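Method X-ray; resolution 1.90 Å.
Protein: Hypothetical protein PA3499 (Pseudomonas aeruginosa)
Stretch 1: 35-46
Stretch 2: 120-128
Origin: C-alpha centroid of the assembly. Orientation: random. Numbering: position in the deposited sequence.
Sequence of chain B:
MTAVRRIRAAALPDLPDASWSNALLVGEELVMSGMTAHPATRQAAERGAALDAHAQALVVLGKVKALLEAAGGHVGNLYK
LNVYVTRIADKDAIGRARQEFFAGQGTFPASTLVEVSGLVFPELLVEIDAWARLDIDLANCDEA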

ATOM      1  N   MET B  35       5.729   9.766  -4.438  1.00 21.18           N
ATOM      2  CA  MET B  35       6.244  10.850  -5.258  1.00 20.91           C
ATOM      3  C   MET B  35       5.127  11.594  -5.997  1.00 20.78           C
ATOM      4  O   MET B  35       4.140  11.000  -6.437  1.00 20.04           O
ATOM      5  CB  MET B  35       7.293  10.312  -6.239  1.00 20.77           C
ATOM      6  CG  MET B  35       8.653   9.928  -5.580  1.00 21.48           C
ATOM      7  SD  MET B  35       9.650  11.307  -4.955  1.00 15.76           S
ATOM      8  CE  MET B  35       9.604  10.933  -3.173  1.00 20.56           C
ATOM      9  N   THR B  36       5.291  12.915  -6.102  1.00 20.52           N
ATOM     10  CA  THR B  36       4.333  13.780  -6.758  1.00 20.11           C
ATOM     11  C   THR B  36       5.085  14.730  -7.705  1.00 20.29           C
ATOM     12  O   THR B  36       6.330  14.824  -7.664  1.00 19.25           O
ATOM     13  CB  THR B  36       3.542  14.646  -5.769  1.00 20.99           C
ATOM     14  OG1 THR B  36       4.369  15.727  -5.330  1.00 19.71           O
ATOM     15  CG2 THR B  36       3.034  13.843  -4.562  1.00 20.13           C
ATOM     16  N   ALA B  37       4.321  15.452  -8.527  1.00 18.86           N
ATOM     17  CA  ALA B  37       4.899  16.371  -9.486  1.00 18.84           C
ATOM     18  C   ALA B  37       5.107  17.798  -8.916  1.00 18.01           C
ATOM     19  O   ALA B  37       5.443  18.707  -9.642  1.00 18.25           O
ATOM     20  CB  ALA B  37       4.057  16.390 -10.795  1.00 17.60           C
ATOM     21  N   HIS B  38       4.940  17.975  -7.613  1.00 18.42           N
ATOM     22  CA  HIS B  38       5.253  19.240  -6.935  1.00 18.93           C
ATOM     23  C   HIS B  38       6.777  19.291  -6.690  1.00 19.15           C
ATOM     24  O   HIS B  38       7.360  18.299  -6.281  1.00 19.65           O
ATOM     25  CB  HIS B  38       4.510  19.305  -5.597  1.00 19.14           C
ATOM     26  CG  HIS B  38       4.702  20.592  -4.849  1.00 18.97           C
ATOM     27  ND1 HIS B  38       5.595  20.718  -3.813  1.00 24.39           N
ATOM     28  CD2 HIS B  38       4.125  21.806  -4.995  1.00 20.64           C
ATOM     29  CE1 HIS B  38       5.562  21.958  -3.349  1.00 21.43           C
ATOM     30  NE2 HIS B  38       4.687  22.644  -4.057  1.00 21.56           N
ATOM     31  N   PRO B  39       7.409  20.459  -6.840  1.00 18.85           N
ATOM     32  CA  PRO B  39       6.885  21.806  -7.148  1.00 18.05           C
ATOM     33  C   PRO B  39       6.705  22.208  -8.602  1.00 17.34           C
ATOM     34  O   PRO B  39       6.222  23.313  -8.844  1.00 17.62           O
ATOM     35  CB  PRO B  39       7.903  22.721  -6.465  1.00 17.70           C
ATOM     36  CG  PRO B  39       9.206  21.981  -6.598  1.00 17.41           C
ATOM     37  CD  PRO B  39       8.844  20.508  -6.473  1.00 18.37           C
ATOM     38  N   ALA B  40       7.034  21.327  -9.556  1.00 17.41           N
ATOM     39  CA  ALA B  40       6.866  21.617 -10.976  1.00 17.52           C
ATOM     40  C   ALA B  40       5.411  22.016 -11.284  1.00 18.18           C
ATOM     41  O   ALA B  40       5.174  22.925 -12.089  1.00 18.35           O
ATOM     42  CB  ALA B  40       7.291  20.412 -11.814  1.00 17.45           C
ATOM     43  N   THR B  41       4.464  21.335 -10.628  1.00 17.92           N
ATOM     44  CA  THR B  41       3.026  21.595 -10.781  1.00 17.63           C
ATOM     45  C   THR B  41       2.656  23.001 -10.327  1.00 18.25           C
ATOM     46  O   THR B  41       1.789  23.628 -10.926  1.00 18.09           O
ATOM     47  CB  THR B  41       2.150  20.599 -10.020  1.00 17.06           C
ATOM     48  OG1 THR B  41       2.644  20.381  -8.678  1.00 17.25           O
ATOM     49  CG2 THR B  41       2.069  19.255 -10.765  1.00 15.09           C
ATOM     50  N   ARG B  42       3.291  23.489  -9.260  1.00 18.23           N
ATOM     51  CA  ARG B  42       3.005  24.856  -8.791  1.00 19.33           C
ATOM     52  C   ARG B  42       3.519  25.899  -9.764  1.00 19.88           C
ATOM     53  O   ARG B  42       2.809  26.869 -10.117  1.00 20.92           O
ATOM     54  CB  ARG B  42       3.564  25.092  -7.375  1.00 19.13           C
ATOM     55  CG  ARG B  42       3.296  26.502  -6.879  1.00 19.09           C
ATOM     56  CD  ARG B  42       3.189  26.584  -5.371  1.00 21.44           C
ATOM     57  NE  ARG B  42       2.079  25.766  -4.902  1.00 25.07           N
ATOM     58  CZ  ARG B  42       1.893  25.353  -3.645  1.00 26.28           C
ATOM     59  NH1 ARG B  42       2.744  25.705  -2.675  1.00 25.71           N
ATOM     60  NH2 ARG B  42       0.841  24.589  -3.355  1.00 25.40           N
ATOM     61  N   GLN B  43       4.755  25.719 -10.218  1.00 21.14           N
ATOM     62  CA  GLN B  43       5.324  26.588 -11.256  1.00 20.68           C
ATOM     63  C   GLN B  43       4.430  26.611 -12.531  1.00 19.63           C
ATOM     64  O   GLN B  43       4.082  27.689 -13.054  1.00 19.14           O
ATOM     65  CB  GLN B  43       6.759  26.121 -11.574  1.00 21.11           C
ATOM     66  CG  GLN B  43       7.384  26.674 -12.893  1.00 22.85           C
ATOM     67  CD  GLN B  43       8.693  25.921 -13.313  1.00 23.11           C
ATOM     68  OE1 GLN B  43       8.769  24.667 -13.329  1.00 32.25           O
ATOM     69  NE2 GLN B  43       9.681  26.684 -13.694  1.00 30.49           N
ATOM     70  N   ALA B  44       4.021  25.423 -12.986  1.00 18.16           N
ATOM     71  CA  ALA B  44       3.223  25.269 -14.191  1.00 18.87           C
ATOM     72  C   ALA B  44       1.854  25.975 -14.059  1.00 17.89           C
ATOM     73  O   ALA B  44       1.459  26.742 -14.925  1.00 16.27           O
ATOM     74  CB  ALA B  44       3.025  23.764 -14.520  1.00 17.05           C
ATOM     75  N   ALA B  45       1.175  25.762 -12.941  1.00 18.59           N
ATOM     76  CA  ALA B  45      -0.153  26.356 -12.724  1.00 19.39           C
ATOM     77  C   ALA B  45      -0.095  27.886 -12.646  1.00 19.66           C
ATOM     78  O   ALA B  45      -0.896  28.585 -13.273  1.00 18.69           O
ATOM     79  CB  ALA B  45      -0.810  25.749 -11.427  1.00 20.10           C
ATOM     80  N   GLU B  46       0.881  28.406 -11.918  1.00 20.51           N
ATOM     81  CA  GLU B  46       1.114  29.867 -11.823  1.00 20.90           C
ATOM     82  C   GLU B  46       1.334  30.522 -13.162  1.00 20.00           C
ATOM     83  O   GLU B  46       0.853  31.629 -13.422  1.00 19.78           O
ATOM     84  CB  GLU B  46       2.301  30.168 -10.904  1.00 21.74           C
ATOM     85  CG  GLU B  46       1.986  29.896  -9.478  1.00 22.46           C
ATOM     86  CD  GLU B  46       3.024  30.414  -8.498  1.00 25.53           C
ATOM     87  OE1 GLU B  46       4.019  31.042  -8.918  1.00 29.37           O
ATOM     88  OE2 GLU B  46       2.831  30.160  -7.293  1.00 30.04           O
ATOM     89  N   VAL B 120      -1.517  16.086  -1.104  1.00 20.79           N
ATOM     90  CA  VAL B 120      -0.914  17.103  -0.254  1.00 21.17           C
ATOM     91  C   VAL B 120      -0.797  18.525  -0.796  1.00 21.23           C
ATOM     92  O   VAL B 120      -0.648  19.426  -0.000  1.00 21.39           O
ATOM     93  CB  VAL B 120       0.452  16.665   0.338  1.00 21.61           C
ATOM     94  CG1 VAL B 120       0.261  15.469   1.314  1.00 21.66           C
ATOM     95  CG2 VAL B 120       1.449  16.367  -0.746  1.00 21.33           C
ATOM     96  N   PHE B 121      -0.837  18.726  -2.110  1.00 21.48           N
ATOM     97  CA  PHE B 121      -0.925  20.067  -2.697  1.00 21.61           C
ATOM     98  C   PHE B 121      -2.087  20.123  -3.669  1.00 21.51           C
ATOM     99  O   PHE B 121      -2.409  19.112  -4.351  1.00 21.81           O
ATOM    100  CB  PHE B 121       0.395  20.468  -3.359  1.00 22.94           C
ATOM    101  CG  PHE B 121       1.543  20.484  -2.409  1.00 23.32           C
ATOM    102  CD1 PHE B 121       1.676  21.504  -1.502  1.00 25.91           C
ATOM    103  CD2 PHE B 121       2.470  19.457  -2.401  1.00 25.52           C
ATOM    104  CE1 PHE B 121       2.734  21.526  -0.614  1.00 26.08           C
ATOM    105  CE2 PHE B 121       3.519  19.461  -1.505  1.00 26.45           C
ATOM    106  CZ  PHE B 121       3.651  20.490  -0.622  1.00 26.36           C
ATOM    107  N   PRO B 122      -2.752  21.285  -3.729  1.00 21.45           N
ATOM    108  CA  PRO B 122      -3.981  21.389  -4.488  1.00 21.55           C
ATOM    109  C   PRO B 122      -3.798  21.236  -5.999  1.00 20.75           C
ATOM    110  O   PRO B 122      -4.738  20.840  -6.676  1.00 20.50           O
ATOM    111  CB  PRO B 122      -4.520  22.771  -4.101  1.00 21.90           C
ATOM    112  CG  PRO B 122      -3.331  23.530  -3.670  1.00 22.52           C
ATOM    113  CD  PRO B 122      -2.415  22.546  -3.056  1.00 21.27           C
ATOM    114  N   GLU B 123      -2.590  21.476  -6.510  1.00 20.24           N
ATOM    115  CA  GLU B 123      -2.335  21.349  -7.959  1.00 20.06           C
ATOM    116  C   GLU B 123      -2.163  19.894  -8.414  1.00 19.81           C
ATOM    117  O   GLU B 123      -2.173  19.612  -9.628  1.00 20.23           O
ATOM    118  CB  GLU B 123      -1.088  22.139  -8.361  1.00 19.85           C
ATOM    119  CG  GLU B 123      -1.157  23.621  -8.043  1.00 19.88           C
ATOM    120  CD  GLU B 123      -0.625  23.998  -6.663  1.00 23.37           C
ATOM    121  OE1 GLU B 123      -0.495  23.138  -5.764  1.00 21.23           O
ATOM    122  OE2 GLU B 123      -0.325  25.195  -6.496  1.00 23.15           O
ATOM    123  N   LEU B 124      -1.989  18.976  -7.458  1.00 19.62           N
ATOM    124  CA  LEU B 124      -1.692  17.576  -7.757  1.00 19.60           C
ATOM    125  C   LEU B 124      -2.909  16.793  -8.271  1.00 19.65           C
ATOM    126  O   LEU B 124      -4.037  16.927  -7.753  1.00 19.04           O
ATOM    127  CB  LEU B 124      -1.118  16.867  -6.526  1.00 19.29           C
ATOM    128  CG  LEU B 124       0.189  17.422  -5.937  1.00 19.71           C
ATOM    129  CD1 LEU B 124       0.644  16.534  -4.743  1.00 18.09           C
ATOM    130  CD2 LEU B 124       1.281  17.558  -7.003  1.00 19.52           C
ATOM    131  N   LEU B 125      -2.663  15.980  -9.293  1.00 19.25           N
ATOM    132  CA  LEU B 125      -3.629  15.028  -9.836  1.00 19.28           C
ATOM    133  C   LEU B 125      -3.238  13.570  -9.547  1.00 19.50           C
ATOM    134  O   LEU B 125      -4.063  12.685  -9.710  1.00 19.07           O
ATOM    135  CB  LEU B 125      -3.733  15.186 -11.363  1.00 19.56           C
ATOM    136  CG  LEU B 125      -4.339  16.484 -11.874  1.00 19.48           C
ATOM    137  CD1 LEU B 125      -4.162  16.604 -13.430  1.00 18.05           C
ATOM    138  CD2 LEU B 125      -5.788  16.562 -11.418  1.00 21.21           C
ATOM    139  N   VAL B 126      -1.981  13.332  -9.153  1.00 19.90           N
ATOM    140  CA  VAL B 126      -1.478  11.966  -8.964  1.00 19.74           C
ATOM    141  C   VAL B 126      -0.305  11.899  -7.991  1.00 20.54           C
ATOM    142  O   VAL B 126       0.511  12.826  -7.877  1.00 19.37           O
ATOM    143  CB  VAL B 126      -1.131  11.294 -10.343  1.00 20.17           C
ATOM    144  CG1 VAL B 126       0.043  12.025 -11.043  1.00 18.79           C
ATOM    145  CG2 VAL B 126      -0.797   9.792 -10.191  1.00 19.96           C
ATOM    146  N   GLU B 127      -0.256  10.792  -7.251  1.00 20.45           N
ATOM    147  CA  GLU B 127       0.876  10.437  -6.427  1.00 20.81           C
ATOM    148  C   GLU B 127       1.116   8.940  -6.647  1.00 21.49           C
ATOM    149  O   GLU B 127       0.164   8.170  -6.762  1.00 21.66           O
ATOM    150  CB  GLU B 127       0.591  10.746  -4.952  1.00 21.13           C
ATOM    151  CG  GLU B 127       1.689  10.301  -4.018  1.00 21.38           C
ATOM    152  CD  GLU B 127       1.789  11.131  -2.727  1.00 23.62           C
ATOM    153  OE1 GLU B 127       1.026  12.097  -2.530  1.00 27.93           O
ATOM    154  OE2 GLU B 127       2.667  10.811  -1.916  1.00 26.70           O
ATOM    155  N   ILE B 128       2.382   8.559  -6.753  1.00 21.10           N
ATOM    156  CA  ILE B 128       2.721   7.166  -6.953  1.00 22.33           C
ATOM    157  C   ILE B 128       3.666   6.667  -5.879  1.00 22.70           C
ATOM    158  O   ILE B 128       4.697   7.298  -5.582  1.00 22.85           O
ATOM    159  CB  ILE B 128       3.313   6.920  -8.348  1.00 21.84           C
ATOM    160  CG1 ILE B 128       2.302   7.337  -9.434  1.00 21.34           C
ATOM    161  CG2 ILE B 128       3.749   5.447  -8.460  1.00 20.54           C
ATOM    162  CD1 ILE B 128       2.800   7.216 -10.922  1.00 23.06           C
TER
HETATM  163  O   HOH W   1       1.688  14.768  -9.236  1.00 14.09           O

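The contact begins as a short piece of antiparallel sheet and ends as a helix that sets T41, R42 and A45 against a turn. M35 pairs with I128 through two nearly straight backbone hydrogen bonds, M35 N to I128 O at 2.9 Å and I128 N to M35 O at 3.0 Å. M35 O also receives a CA-H...O contact from E127 CA, 3.3 Å away. The side chains of M35 and I128 lie on the same face of the sheet, where two buried nonpolar residues are well placed.

T36 faces the other side, with E127. Its CG2 lies 3.6 Å from L124 CD1 and 3.3 Å from E127 OE1, while its OG1 accepts a 3.3 Å hydrogen bond from H38 N, so the branched residue brings a methyl against the partner stretch while its hydroxyl holds H38. Next, a water links the stretches, accepting from A37 N (2.8 Å) and donating to V126 O (2.6 Å).

H38, with chi1 t, stacks face to face on F121: the ring centroids are 3.7 Å apart and the planes 17° from parallel. Flat rings suit this place because they can cover each other broadly. A cis peptide bond leads into P39, which makes no contact across, and the helix follows.

T41 points toward the turn formed by F121 to L124. Its OG1 packs 3.6 Å from L124 CD2, and its CB is 4.0 Å from E123 CB; the compact side chain fits this buried position. R42 starts sideways, but its long chain brings the guanidinium to E123 in a salt bridge: NE to OE2 is 2.9 Å and NH2 to OE1 is 3.1 Å. One turn of helix after T41, the small A45 sets its CB 4.0 Å from E123 CG, against the aliphatic part of the glutamate.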